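Local structure of Cel44C (Paenibacillus polymyxa, 2YIH) at residues W285-M290 and Y359-E364; A308-P313 and G369-T374; N365-G370 and N398-A403; P231-F236 and D279-H284; A42-G47 and M387-K392. The protein hydrolyses beta-1,4-glucans such as xyloglucan internally, through the glycoside hydrolase family 44 module of a larger multidomain protein that this chain represents. The protein carries 8 engineered substitutions. All coordinates share one frame; numbering follows the deposited sequence.

Contact 1 (W285-M290 and Y359-E364); sequences WYPEAM and YSYGGE. With BGC (beta-D-glucopyranose), chain B.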
# COMPACT_ATOMS: atom_id res chain seq x y z
N TRP A 285 6.97 1.31 -2.55
CA TRP A 285 8.03 2.07 -1.88
C TRP A 285 8.72 1.21 -0.82
O TRP A 285 8.18 1.00 0.28
CB TRP A 285 7.43 3.32 -1.26
CG TRP A 285 8.43 4.19 -0.52
CD1 TRP A 285 8.53 4.35 0.82
CD2 TRP A 285 9.37 5.10 -1.11
NE1 TRP A 285 9.52 5.27 1.12
CE2 TRP A 285 10.05 5.75 -0.04
CE3 TRP A 285 9.72 5.42 -2.43
CZ2 TRP A 285 11.03 6.74 -0.27
CZ3 TRP A 285 10.72 6.42 -2.65
CH2 TRP A 285 11.37 7.03 -1.57
N TYR A 286 9.89 0.68 -1.16
CA TYR A 286 10.72 -0.00 -0.19
C TYR A 286 11.90 0.91 0.09
O TYR A 286 12.72 1.17 -0.81
CB TYR A 286 11.18 -1.35 -0.75
CG TYR A 286 10.03 -2.26 -1.07
CD1 TYR A 286 9.29 -2.86 -0.06
CD2 TYR A 286 9.62 -2.45 -2.40
CE1 TYR A 286 8.25 -3.71 -0.35
CE2 TYR A 286 8.56 -3.30 -2.69
CZ TYR A 286 7.89 -3.91 -1.64
OH TYR A 286 6.86 -4.76 -1.90
N PRO A 287 11.96 1.47 1.31
CA PRO A 287 13.02 2.44 1.62
C PRO A 287 14.40 1.91 1.24
O PRO A 287 14.71 0.72 1.47
CB PRO A 287 12.89 2.62 3.15
CG PRO A 287 11.39 2.44 3.40
CD PRO A 287 10.95 1.36 2.38
N GLU A 288 15.20 2.76 0.59
CA GLU A 288 16.62 2.49 0.37
C GLU A 288 17.47 3.01 1.53
O GLU A 288 18.70 2.85 1.51
CB GLU A 288 17.10 3.12 -0.94
CG GLU A 288 16.45 2.50 -2.18
CD GLU A 288 17.17 1.24 -2.69
OE1 GLU A 288 18.02 0.69 -1.97
OE2 GLU A 288 16.89 0.82 -3.83
N ALA A 289 16.83 3.69 2.47
CA ALA A 289 17.50 4.17 3.70
C ALA A 289 18.40 3.14 4.34
O ALA A 289 18.01 1.96 4.55
CB ALA A 289 16.47 4.70 4.69
N MET A 290 19.62 3.59 4.64
CA MET A 290 20.67 2.77 5.26
C MET A 290 20.99 3.23 6.68
O MET A 290 20.95 4.43 6.98
CB MET A 290 21.95 2.87 4.44
CG MET A 290 21.76 2.59 2.98
SD MET A 290 21.82 0.83 2.65
CE MET A 290 23.41 0.73 1.83
N TYR A 359 4.71 -1.81 0.41
CA TYR A 359 5.80 -1.12 1.12
C TYR A 359 6.11 -1.85 2.42
O TYR A 359 5.26 -2.55 2.96
CB TYR A 359 5.42 0.35 1.41
CG TYR A 359 4.39 0.56 2.53
CD1 TYR A 359 3.02 0.44 2.28
CD2 TYR A 359 4.82 0.89 3.82
CE1 TYR A 359 2.09 0.61 3.32
CE2 TYR A 359 3.91 1.09 4.84
CZ TYR A 359 2.56 0.95 4.59
OH TYR A 359 1.66 1.20 5.60
N SER A 360 7.27 -1.57 2.98
CA SER A 360 7.65 -2.10 4.30
C SER A 360 8.87 -1.34 4.75
O SER A 360 9.72 -0.99 3.92
CB SER A 360 8.03 -3.59 4.19
OG SER A 360 8.61 -4.01 5.43
N TYR A 361 8.99 -1.15 6.06
CA TYR A 361 10.16 -0.53 6.67
C TYR A 361 11.06 -1.57 7.36
O TYR A 361 12.01 -1.21 8.06
CB TYR A 361 9.72 0.59 7.64
CG TYR A 361 9.34 1.82 6.88
CD1 TYR A 361 8.17 1.85 6.08
CD2 TYR A 361 10.18 2.93 6.86
CE1 TYR A 361 7.87 2.93 5.25
CE2 TYR A 361 9.87 4.06 6.05
CZ TYR A 361 8.71 4.03 5.25
OH TYR A 361 8.42 5.10 4.44
N GLY A 362 10.76 -2.85 7.15
CA GLY A 362 11.58 -3.92 7.75
C GLY A 362 11.47 -3.93 9.28
O GLY A 362 10.57 -3.33 9.87
N GLY A 363 12.37 -4.67 9.94
CA GLY A 363 12.30 -4.78 11.41
C GLY A 363 10.96 -5.32 11.89
O GLY A 363 10.41 -4.85 12.90
N GLU A 364 10.48 -6.37 11.21
CA GLU A 364 9.10 -6.85 11.37
C GLU A 364 8.83 -7.33 12.79
O GLU A 364 7.70 -7.28 13.25
CB GLU A 364 8.83 -8.00 10.39
CG GLU A 364 8.91 -7.56 8.93
CD GLU A 364 10.33 -7.57 8.33
OE1 GLU A 364 11.33 -7.83 9.03
OE2 GLU A 364 10.43 -7.27 7.14
C2 BGC B . 16.31 -2.20 -5.71
C3 BGC B . 15.80 -3.62 -5.50
C4 BGC B . 15.06 -4.13 -6.76
C5 BGC B . 16.02 -3.93 -7.93
C6 BGC B . 15.49 -4.41 -9.28
C1 BGC B . 17.15 -2.08 -6.97
O2 BGC B . 17.13 -1.75 -4.61
O3 BGC B . 14.89 -3.58 -4.41
O4 BGC B . 14.59 -5.49 -6.58
O5 BGC B . 16.37 -2.55 -8.08
O6 BGC B . 16.55 -4.31 -10.24
O HOH W 1 10.63 6.56 3.77
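W285, P287 and Y361 join two loops in a buried, mostly apolar contact. The loops follow the neighbouring barrel strands 280-285 and 353-359. P287 lies over one face of the Y361 ring. P287 CG is 3.6 Å from the centroid of the Y361 ring and 18° off the ring normal, displaced toward the rim: a CH-pi contact. P287 CD also presses on the backbone, 3.1 Å from S360 O.

The indole of W285 swings out with CG anti to the backbone N (chi1 179°), which brings its NE1 edge toward Y361. The phenol oxygen sits near the indole plane. A water joins the two groups. The water accepts from W285 NE1 at 3.1 Å and is hydrogen-bonded to Y361 OH at 2.7 Å.

W285 O is buried against Y359. W285 O is 3.1 Å from Y359 CB and makes a CA-H...O contact with Y359 CA. Neither W285 O nor S360 O has a hydrogen-bond partner in the model. Y286 CE1 lies beside Y359 CA at 3.9 Å, and Y286 OH is bonded to S358. S360 OG takes the N-H of G362 at 3.0 Å in an ST turn.

E288 takes no part in this packing and serves the glycan pocket. E288 OE2 accepts from O2 of a bound glucose at 2.7 Å and also bonds W326. Loops at the C-terminal ends of the strands that carry the substrate pocket are the hallmark of a TIM-barrel glycoside hydrolase.

Contact 2 (A308-P313 and G369-T374); sequences ARMQAP and GGIAMT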
# COMPACT_ATOMS: atom_id res chain seq x y z
N ALA A 308 17.99 4.30 11.98
CA ALA A 308 17.69 4.78 10.63
C ALA A 308 16.30 4.32 10.23
O ALA A 308 15.57 5.06 9.57
CB ALA A 308 18.74 4.30 9.64
N ARG A 309 15.89 3.13 10.70
CA ARG A 309 14.55 2.62 10.36
C ARG A 309 13.50 3.55 10.95
O ARG A 309 12.52 3.90 10.28
CB ARG A 309 14.36 1.19 10.93
CG ARG A 309 12.95 0.59 10.73
CD ARG A 309 12.92 -0.92 11.08
NE ARG A 309 13.86 -1.68 10.24
CZ ARG A 309 15.02 -2.22 10.64
NH1 ARG A 309 15.41 -2.20 11.93
NH2 ARG A 309 15.81 -2.80 9.73
N MET A 310 13.71 4.03 12.18
CA MET A 310 12.69 4.90 12.79
C MET A 310 12.65 6.33 12.24
O MET A 310 11.62 7.00 12.37
CB MET A 310 12.86 4.93 14.32
CG MET A 310 12.65 3.53 14.93
SD MET A 310 12.74 3.52 16.75
CE MET A 310 14.52 3.57 16.91
N GLN A 311 13.78 6.80 11.68
CA GLN A 311 13.84 8.12 11.05
C GLN A 311 13.35 8.08 9.61
O GLN A 311 12.83 9.07 9.12
CB GLN A 311 15.28 8.68 11.05
CG GLN A 311 15.82 8.96 12.47
CD GLN A 311 14.89 9.86 13.31
OE1 GLN A 311 14.30 10.85 12.81
NE2 GLN A 311 14.74 9.52 14.57
N ALA A 312 13.50 6.93 8.96
CA ALA A 312 13.15 6.81 7.53
C ALA A 312 11.75 7.32 7.10
O ALA A 312 11.59 7.81 5.97
CB ALA A 312 13.37 5.36 7.05
N PRO A 313 10.73 7.17 7.97
CA PRO A 313 9.45 7.72 7.56
C PRO A 313 9.50 9.22 7.24
O PRO A 313 8.62 9.70 6.53
CB PRO A 313 8.56 7.46 8.79
CG PRO A 313 9.14 6.13 9.32
CD PRO A 313 10.61 6.40 9.23
N GLY A 369 10.76 -1.59 14.01
CA GLY A 369 9.77 -1.77 12.92
C GLY A 369 8.38 -1.30 13.33
O GLY A 369 7.62 -0.73 12.52
N GLY A 370 8.03 -1.56 14.59
CA GLY A 370 6.74 -1.14 15.12
C GLY A 370 6.63 0.39 15.17
O GLY A 370 5.62 0.98 14.78
N ILE A 371 7.67 1.01 15.70
CA ILE A 371 7.64 2.46 15.79
C ILE A 371 7.68 3.13 14.42
O ILE A 371 6.93 4.10 14.16
CB ILE A 371 8.73 2.99 16.73
CG1 ILE A 371 8.44 2.54 18.15
CG2 ILE A 371 8.82 4.53 16.66
CD1 ILE A 371 9.50 2.93 19.12
N ALA A 372 8.48 2.61 13.51
CA ALA A 372 8.47 3.15 12.14
C ALA A 372 7.06 3.12 11.56
O ALA A 372 6.59 4.14 11.03
CB ALA A 372 9.45 2.38 11.23
N MET A 373 6.34 2.01 11.74
CA MET A 373 5.02 1.87 11.16
C MET A 373 3.99 2.70 11.88
O MET A 373 3.04 3.17 11.26
CB MET A 373 4.58 0.40 11.14
CG MET A 373 5.21 -0.37 10.01
SD MET A 373 4.65 0.22 8.39
CE MET A 373 2.99 -0.47 8.20
N THR A 374 4.13 2.88 13.18
CA THR A 374 3.23 3.74 13.90
C THR A 374 3.36 5.18 13.38
O THR A 374 2.38 5.92 13.33
CB THR A 374 3.50 3.61 15.39
OG1 THR A 374 3.44 2.22 15.76
CG2 THR A 374 2.50 4.40 16.17
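The guanidinium of R309 is the flat group here, and its plane does not rest on segment 369-374; the arm of R309 touches G369 and A372 through CD and CG. The guanidinium nitrogens are hydrogen-bonded to Y361 O, I296 O, V300 O and S368 OG. R309 CD is 3.7 Å from G369 N. A bend at chi3 (-59°) turns the guanidinium away after that touch. The puckered ring of P313 meets A372 through CG, with P313 CG 3.7 Å from A372 O.

Helix 367-382 links the seventh and eighth strands of the TIM barrel, and helix 303-311 packs alongside it. The backbones come close, with M310 CA and A372 CA 4.6 Å apart. Small residues sit at the join: G369 has no side chain, and A372 has just a methyl. That methyl lies against the R309 backbone, A372 CB being 3.6 Å from R309 O.

One residue on, M310 SD rests on the branched side chain of I371, 4.0 Å from I371 CB in the conformer given. I371 and T374 also touch M452, on strand 446-453 of the beta domain. Within helix 367-382, G370 O accepts two bonds, from T374 N and T374 OG1, which reach it from opposite faces of the carbonyl plane. In the conformer given, T374 OG1 donates to G370 O at 2.7 Å.

Contact 3 (N365-G370 and N398-A403); sequences NDISGG and NNYVSA. With EDO (1,2-ethanediol), chain J.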
# COMPACT_ATOMS: atom_id res chain seq x y z
N ASN A 365 9.85 -7.91 13.42
CA ASN A 365 9.72 -8.44 14.76
C ASN A 365 10.64 -7.67 15.71
O ASN A 365 11.13 -8.22 16.72
CB ASN A 365 10.02 -9.94 14.74
CG ASN A 365 8.95 -10.71 14.06
OD1 ASN A 365 9.16 -11.29 12.98
ND2 ASN A 365 7.78 -10.67 14.62
N ASP A 366 10.83 -6.39 15.42
CA ASP A 366 11.63 -5.51 16.30
C ASP A 366 10.88 -4.23 16.63
O ASP A 366 10.11 -3.73 15.80
CB ASP A 366 12.93 -5.11 15.62
CG ASP A 366 13.90 -4.42 16.59
OD1 ASP A 366 14.43 -5.12 17.49
OD2 ASP A 366 14.11 -3.18 16.49
N ILE A 367 11.05 -3.72 17.84
CA ILE A 367 10.37 -2.49 18.21
C ILE A 367 10.65 -1.38 17.19
O ILE A 367 9.76 -0.56 16.94
CB ILE A 367 10.78 -2.04 19.66
CG1 ILE A 367 9.99 -0.81 20.16
CG2 ILE A 367 12.29 -1.80 19.74
CD1 ILE A 367 8.47 -0.98 20.13
N SER A 368 11.83 -1.35 16.58
CA SER A 368 12.12 -0.30 15.56
C SER A 368 11.15 -0.38 14.41
O SER A 368 10.78 0.65 13.86
CB SER A 368 13.56 -0.36 15.00
OG SER A 368 13.87 -1.62 14.37
N GLY A 369 10.76 -1.59 14.01
CA GLY A 369 9.77 -1.77 12.92
C GLY A 369 8.38 -1.30 13.33
O GLY A 369 7.62 -0.73 12.52
N GLY A 370 8.03 -1.56 14.59
CA GLY A 370 6.74 -1.14 15.12
C GLY A 370 6.63 0.39 15.17
O GLY A 370 5.62 0.98 14.78
N ASN A 398 4.76 -11.14 11.88
CA ASN A 398 5.44 -9.84 11.82
C ASN A 398 4.86 -9.05 13.00
O ASN A 398 4.06 -8.13 12.84
CB ASN A 398 5.11 -9.10 10.51
CG ASN A 398 5.79 -9.72 9.25
OD1 ASN A 398 6.44 -10.82 9.28
ND2 ASN A 398 5.59 -9.05 8.13
N ASN A 399 5.33 -9.40 14.18
CA ASN A 399 4.62 -9.04 15.42
C ASN A 399 4.55 -7.54 15.62
O ASN A 399 3.55 -7.05 16.11
CB ASN A 399 5.29 -9.68 16.64
CG ASN A 399 5.05 -11.17 16.70
OD1 ASN A 399 3.92 -11.66 16.48
ND2 ASN A 399 6.13 -11.91 16.92
N TYR A 400 5.63 -6.82 15.30
CA TYR A 400 5.65 -5.38 15.58
C TYR A 400 4.96 -4.55 14.48
O TYR A 400 4.44 -3.45 14.75
CB TYR A 400 7.05 -4.89 15.92
CG TYR A 400 7.40 -5.06 17.39
CD1 TYR A 400 6.82 -4.24 18.36
CD2 TYR A 400 8.26 -6.10 17.81
CE1 TYR A 400 7.14 -4.37 19.71
CE2 TYR A 400 8.59 -6.24 19.16
CZ TYR A 400 7.99 -5.42 20.10
OH TYR A 400 8.31 -5.56 21.44
N VAL A 401 4.88 -5.10 13.26
CA VAL A 401 4.02 -4.46 12.24
C VAL A 401 2.56 -4.60 12.64
O VAL A 401 1.79 -3.63 12.59
CB VAL A 401 4.29 -5.03 10.83
CG1 VAL A 401 3.28 -4.43 9.80
CG2 VAL A 401 5.72 -4.67 10.43
N SER A 402 2.16 -5.80 13.05
CA SER A 402 0.78 -6.01 13.48
C SER A 402 0.48 -5.11 14.67
O SER A 402 -0.61 -4.57 14.76
CB SER A 402 0.54 -7.48 13.82
OG SER A 402 0.63 -8.31 12.65
N ALA A 403 1.45 -4.95 15.58
CA ALA A 403 1.25 -4.03 16.73
C ALA A 403 0.91 -2.60 16.30
O ALA A 403 -0.03 -2.01 16.81
CB ALA A 403 2.50 -4.00 17.66
C1 EDO J . 16.06 -2.18 20.47
O1 EDO J . 17.33 -2.51 21.04
C2 EDO J . 15.35 -3.49 20.20
O2 EDO J . 16.14 -4.26 19.28
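Y400 packs tightly on the first turn of helix 367-382, while N365 and N399 meet at the more open side. I367 CA lies almost straight over the ring of Y400, 3.9 Å from its centroid and 7° off the normal: a CH-pi contact. I367 CD1 adds a touch to Y400 CE1 at 3.7 Å. D366 O is 3.3 Å from Y400 CB. Further along, G370 has no side chain, and G370 CA makes a CA-H...O contact with Y400 O at 3.3 Å. The tyrosine hydroxyl is bonded to D481 O of the beta domain.

The side of N365 and N399 is partly exposed and polar. Their amides cross with planes 65° apart.

D366 is the N-cap of helix 367-382. Near this helix start, D366 OD1 accepts from O2 of an ethanediol at 2.6 Å, probably a crystallisation additive, which also bonds K306. D366 OD2 accepts from S368 N at 2.9 Å and from S368 OG at 2.6 Å. Two donors and the helix start would probably favour the ionised carboxylate.

Contact 4 (P231-F236 and D279-H284); sequences PVLYGF and DVFDVH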
# COMPACT_ATOMS: atom_id res chain seq x y z
N PRO A 231 0.75 3.06 -12.44
CA PRO A 231 1.30 1.92 -13.15
C PRO A 231 1.92 0.87 -12.23
O PRO A 231 2.52 -0.09 -12.74
CB PRO A 231 2.40 2.55 -14.06
CG PRO A 231 2.59 4.05 -13.55
CD PRO A 231 1.76 4.11 -12.25
N VAL A 232 1.70 0.98 -10.91
CA VAL A 232 2.17 -0.04 -9.94
C VAL A 232 3.72 -0.12 -9.96
O VAL A 232 4.33 -1.20 -10.10
CB VAL A 232 1.51 -1.45 -10.20
CG1 VAL A 232 1.55 -2.29 -8.93
CG2 VAL A 232 0.01 -1.29 -10.64
N LEU A 233 4.36 1.04 -9.92
CA LEU A 233 5.82 1.11 -10.13
C LEU A 233 6.60 0.58 -8.94
O LEU A 233 6.28 0.89 -7.77
CB LEU A 233 6.23 2.57 -10.38
CG LEU A 233 5.58 3.20 -11.61
CD1 LEU A 233 6.07 4.65 -11.80
CD2 LEU A 233 5.88 2.41 -12.91
N TYR A 234 7.67 -0.17 -9.21
CA TYR A 234 8.38 -0.87 -8.12
C TYR A 234 9.11 0.04 -7.15
O TYR A 234 9.33 -0.33 -5.98
CB TYR A 234 9.36 -1.92 -8.69
CG TYR A 234 10.74 -1.37 -8.99
CD1 TYR A 234 11.75 -1.34 -8.00
CD2 TYR A 234 11.05 -0.91 -10.26
CE1 TYR A 234 13.05 -0.83 -8.31
CE2 TYR A 234 12.33 -0.40 -10.57
CZ TYR A 234 13.32 -0.37 -9.59
OH TYR A 234 14.57 0.13 -9.88
N GLY A 235 9.56 1.21 -7.63
CA GLY A 235 10.48 2.02 -6.83
C GLY A 235 11.05 3.16 -7.66
O GLY A 235 10.69 3.33 -8.82
N PHE A 236 11.95 3.94 -7.06
CA PHE A 236 12.33 5.20 -7.62
C PHE A 236 12.92 5.11 -9.04
O PHE A 236 12.66 5.97 -9.88
CB PHE A 236 13.29 5.93 -6.68
CG PHE A 236 13.59 7.33 -7.14
CD1 PHE A 236 12.68 8.35 -6.88
CD2 PHE A 236 14.63 7.56 -8.02
CE1 PHE A 236 12.91 9.64 -7.40
CE2 PHE A 236 14.83 8.82 -8.56
CZ PHE A 236 13.96 9.84 -8.28
N ASP A 279 -7.66 6.03 -12.27
CA ASP A 279 -8.27 6.59 -11.09
C ASP A 279 -7.26 6.84 -9.98
O ASP A 279 -7.41 7.80 -9.22
CB ASP A 279 -9.38 5.67 -10.58
CG ASP A 279 -10.53 5.63 -11.54
OD1 ASP A 279 -11.24 6.67 -11.59
OD2 ASP A 279 -10.63 4.65 -12.31
N VAL A 280 -6.26 5.96 -9.88
CA VAL A 280 -5.33 6.01 -8.75
C VAL A 280 -3.92 5.77 -9.27
O VAL A 280 -3.67 4.75 -9.93
CB VAL A 280 -5.66 4.92 -7.70
CG1 VAL A 280 -4.76 5.05 -6.46
CG2 VAL A 280 -7.17 4.96 -7.30
N PHE A 281 -3.03 6.70 -8.95
CA PHE A 281 -1.63 6.57 -9.34
C PHE A 281 -0.98 5.76 -8.25
O PHE A 281 -1.06 6.12 -7.06
CB PHE A 281 -0.98 7.95 -9.50
CG PHE A 281 0.43 7.86 -10.04
CD1 PHE A 281 0.65 7.77 -11.41
CD2 PHE A 281 1.53 7.82 -9.18
CE1 PHE A 281 1.96 7.64 -11.93
CE2 PHE A 281 2.84 7.70 -9.67
CZ PHE A 281 3.04 7.59 -11.06
N ASP A 282 -0.39 4.63 -8.65
CA ASP A 282 -0.11 3.48 -7.79
C ASP A 282 1.41 3.24 -7.82
O ASP A 282 1.98 3.02 -8.89
CB ASP A 282 -0.86 2.28 -8.40
CG ASP A 282 -0.68 0.97 -7.63
OD1 ASP A 282 0.37 0.79 -6.98
OD2 ASP A 282 -1.58 0.12 -7.69
N VAL A 283 2.07 3.42 -6.67
CA VAL A 283 3.50 3.11 -6.53
C VAL A 283 3.79 2.11 -5.40
O VAL A 283 2.99 1.93 -4.47
CB VAL A 283 4.33 4.39 -6.26
CG1 VAL A 283 4.18 5.38 -7.42
CG2 VAL A 283 3.93 5.05 -4.94
N HIS A 284 4.93 1.43 -5.52
CA HIS A 284 5.53 0.70 -4.40
C HIS A 284 6.72 1.48 -3.83
O HIS A 284 7.40 2.20 -4.56
CB HIS A 284 5.98 -0.68 -4.89
CG HIS A 284 4.83 -1.51 -5.38
ND1 HIS A 284 4.98 -2.75 -5.98
CD2 HIS A 284 3.49 -1.30 -5.29
CE1 HIS A 284 3.79 -3.25 -6.26
NE2 HIS A 284 2.87 -2.39 -5.85
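The carbonyl oxygen of D282 is gripped by two successive backbone N-H groups. V232 N donates weakly to D282 O at 2.9 Å, with a bent angle of 122°. L233 N donates to D282 O at 3.3 Å and straighter. The register shifts by one between P231 and L233, a beta bulge, and both N-H groups meet the same oxygen there. V232 has a positive phi (63°), and a cis peptide precedes P231. Beyond the bulge the parallel pairing resumes, with H284 N bonded to L233 O at 2.7 Å and nearly along the C=O axis.

On the side facing helix 258-273, P231 CD sits over one face of the F281 ring, 4.0 Å from its centroid. L233 CD1 also reaches F281. The helix covers this side through Y262, F258, V259 and L263.

On the inner side V232 lies alongside D282 and H284, pointing the same way. V232 CG1 touches H284 NE2 at 3.4 Å, and V232 CG2 meets D282 OD2 at 3.6 Å. The polar ends have further partners: D282 OD1 bonds T357, and H284 ND1 bonds E187 of the glycan pocket. H284 probably helps to position E187 from the second shell.

Y234 leaves the strand and touches bound glucose, its OH bonded to Q243. Adjacent parallel strands that turn polar side chains inward, with substrate loops at their C-terminal ends, are typical of a TIM barrel.

Contact 5 (A42-G47 and M387-K392); sequences ARRLGG and MANYWK. With EDO (1,2-ethanediol), chain L; EDO (1,2-ethanediol), chain O.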
# COMPACT_ATOMS: atom_id res chain seq x y z
N ALA A 42 -8.60 -2.29 3.99
CA ALA A 42 -8.31 -2.52 2.57
C ALA A 42 -7.41 -3.74 2.40
O ALA A 42 -6.46 -3.91 3.14
CB ALA A 42 -7.63 -1.27 1.93
N ARG A 43 -7.71 -4.56 1.40
CA ARG A 43 -6.89 -5.74 1.09
C ARG A 43 -6.54 -5.72 -0.38
O ARG A 43 -7.39 -5.39 -1.21
CB ARG A 43 -7.66 -7.03 1.47
CG ARG A 43 -7.87 -7.10 2.99
CD ARG A 43 -8.74 -8.30 3.41
NE ARG A 43 -8.09 -9.60 3.18
CZ ARG A 43 -8.55 -10.52 2.34
NH1 ARG A 43 -9.56 -10.24 1.51
NH2 ARG A 43 -7.98 -11.70 2.28
N ARG A 44 -5.31 -6.12 -0.73
CA ARG A 44 -4.86 -6.13 -2.13
C ARG A 44 -4.46 -7.55 -2.50
O ARG A 44 -3.76 -8.21 -1.74
CB ARG A 44 -3.62 -5.24 -2.28
CG ARG A 44 -2.91 -5.36 -3.66
CD ARG A 44 -1.91 -4.23 -3.76
NE ARG A 44 -1.17 -4.23 -5.04
CZ ARG A 44 0.04 -4.75 -5.22
NH1 ARG A 44 0.61 -5.51 -4.28
NH2 ARG A 44 0.66 -4.57 -6.41
N LEU A 45 -4.85 -7.96 -3.71
CA LEU A 45 -4.36 -9.21 -4.29
C LEU A 45 -3.43 -8.77 -5.44
O LEU A 45 -3.90 -8.43 -6.54
CB LEU A 45 -5.53 -10.07 -4.80
CG LEU A 45 -5.11 -11.39 -5.45
CD1 LEU A 45 -4.40 -12.29 -4.45
CD2 LEU A 45 -6.32 -12.09 -6.03
N GLY A 46 -2.15 -8.79 -5.17
CA GLY A 46 -1.18 -8.23 -6.13
C GLY A 46 0.21 -8.72 -5.86
O GLY A 46 0.39 -9.71 -5.19
N GLY A 47 1.19 -8.08 -6.49
CA GLY A 47 2.56 -8.58 -6.44
C GLY A 47 2.93 -9.50 -7.58
O GLY A 47 2.15 -9.71 -8.50
N MET A 387 -4.78 5.08 -0.32
CA MET A 387 -4.74 3.66 0.00
C MET A 387 -3.29 3.26 0.17
O MET A 387 -2.39 3.79 -0.53
CB MET A 387 -5.42 2.82 -1.10
CG MET A 387 -5.44 1.30 -0.83
SD MET A 387 -6.44 0.51 -2.13
CE MET A 387 -8.09 1.12 -1.78
N ALA A 388 -3.03 2.35 1.13
CA ALA A 388 -1.65 1.89 1.33
C ALA A 388 -1.72 0.47 1.84
O ALA A 388 -2.53 0.18 2.70
CB ALA A 388 -0.89 2.77 2.37
N ASN A 389 -0.83 -0.38 1.33
CA ASN A 389 -0.89 -1.84 1.60
C ASN A 389 0.52 -2.36 1.97
O ASN A 389 1.44 -2.36 1.15
CB ASN A 389 -1.45 -2.61 0.37
CG ASN A 389 -2.81 -2.11 -0.05
OD1 ASN A 389 -3.88 -2.69 0.33
ND2 ASN A 389 -2.82 -1.05 -0.81
N TYR A 390 0.69 -2.68 3.24
CA TYR A 390 1.94 -3.30 3.71
C TYR A 390 2.24 -4.60 2.93
O TYR A 390 1.31 -5.31 2.49
CB TYR A 390 1.75 -3.63 5.19
CG TYR A 390 2.86 -4.41 5.79
CD1 TYR A 390 4.10 -3.82 6.01
CD2 TYR A 390 2.69 -5.77 6.11
CE1 TYR A 390 5.15 -4.54 6.56
CE2 TYR A 390 3.73 -6.50 6.72
CZ TYR A 390 4.96 -5.87 6.89
OH TYR A 390 6.01 -6.56 7.45
N TRP A 391 3.52 -4.84 2.70
CA TRP A 391 3.96 -6.12 2.10
C TRP A 391 4.91 -6.85 3.08
O TRP A 391 5.89 -6.28 3.55
CB TRP A 391 4.69 -5.84 0.77
CG TRP A 391 5.17 -7.10 0.16
CD1 TRP A 391 6.37 -7.73 0.41
CD2 TRP A 391 4.47 -7.91 -0.77
NE1 TRP A 391 6.44 -8.91 -0.31
CE2 TRP A 391 5.28 -9.04 -1.04
CE3 TRP A 391 3.23 -7.81 -1.40
CZ2 TRP A 391 4.89 -10.05 -1.95
CZ3 TRP A 391 2.83 -8.82 -2.30
CH2 TRP A 391 3.64 -9.94 -2.53
N LYS A 392 4.65 -8.13 3.34
CA LYS A 392 5.54 -8.91 4.21
C LYS A 392 6.86 -9.29 3.49
O LYS A 392 6.87 -10.21 2.65
CB LYS A 392 4.84 -10.20 4.64
CG LYS A 392 3.57 -10.02 5.48
CD LYS A 392 2.99 -11.42 5.82
CE LYS A 392 3.80 -12.10 6.94
NZ LYS A 392 3.19 -13.47 7.30
C1 EDO L . -0.39 -12.69 -4.17
O1 EDO L . 0.51 -12.27 -5.21
C2 EDO L . 0.41 -13.59 -3.23
O2 EDO L . 1.38 -12.78 -2.56
C1 EDO O . 2.76 -18.07 6.82
O1 EDO O . 3.30 -18.57 8.04
C2 EDO O . 3.05 -16.58 6.73
O2 EDO O . 4.29 -16.40 6.03
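R44 and W391 both set CG anti to the backbone N (chi1 170° and 179°), and R44 runs extended to NE, bringing R44 NH1 within 4.5 Å of W391 CZ3, a loose approach. The contact runs along two strands of a TIM barrel to the loops at their C-terminal ends. Strands 42-45 and 387-390 are not neighbours; strand 29-30 comes between them. Their short axes cross at 65°, 7.5 Å apart at closest, and no hydrogen bond joins the two segments.

The packing between the two strands is light. A42 CB is 4.4 Å from M387 CG, and N389 CG is 3.9 Å from R44 CB. R44 NH1 is bonded to N31. G46 CA lies above the centre of one face of the R44 guanidinium.

W391 reaches the loop after strand 42-45 with one corner of its six-membered ring. W391 CZ3 is 4.2 Å from G47 CA, and G47 has no side chain to stand in the way. W391 CZ3 lies 3.9 Å from G46 O, which is near the indole plane. G46 O accepts from O1 of an ethanediol, probably a crystallisation additive, at 2.6 Å.

In the fold
Contacts 4, 1 and 5 use strands of one closed parallel barrel; contacts 2 and 3 lie outside it. Contact 4 joins the fifth and sixth strands and closes before contact 1 opens. Contact 1 follows at the ends of the sixth and seventh, its centre about 16 Å away. Contact 5, between the second and eighth, encloses contacts 4, 1 and 2 along the chain and crosses contact 3. It meets contact 4 where R44 packs on H284 and V232. Contacts 2 and 3 share helix 367-382 and lie about 10 Å apart, centre to centre. R309 ties contact 2 to Y361 of contact 1. The set runs from glycan pocket to beta domain.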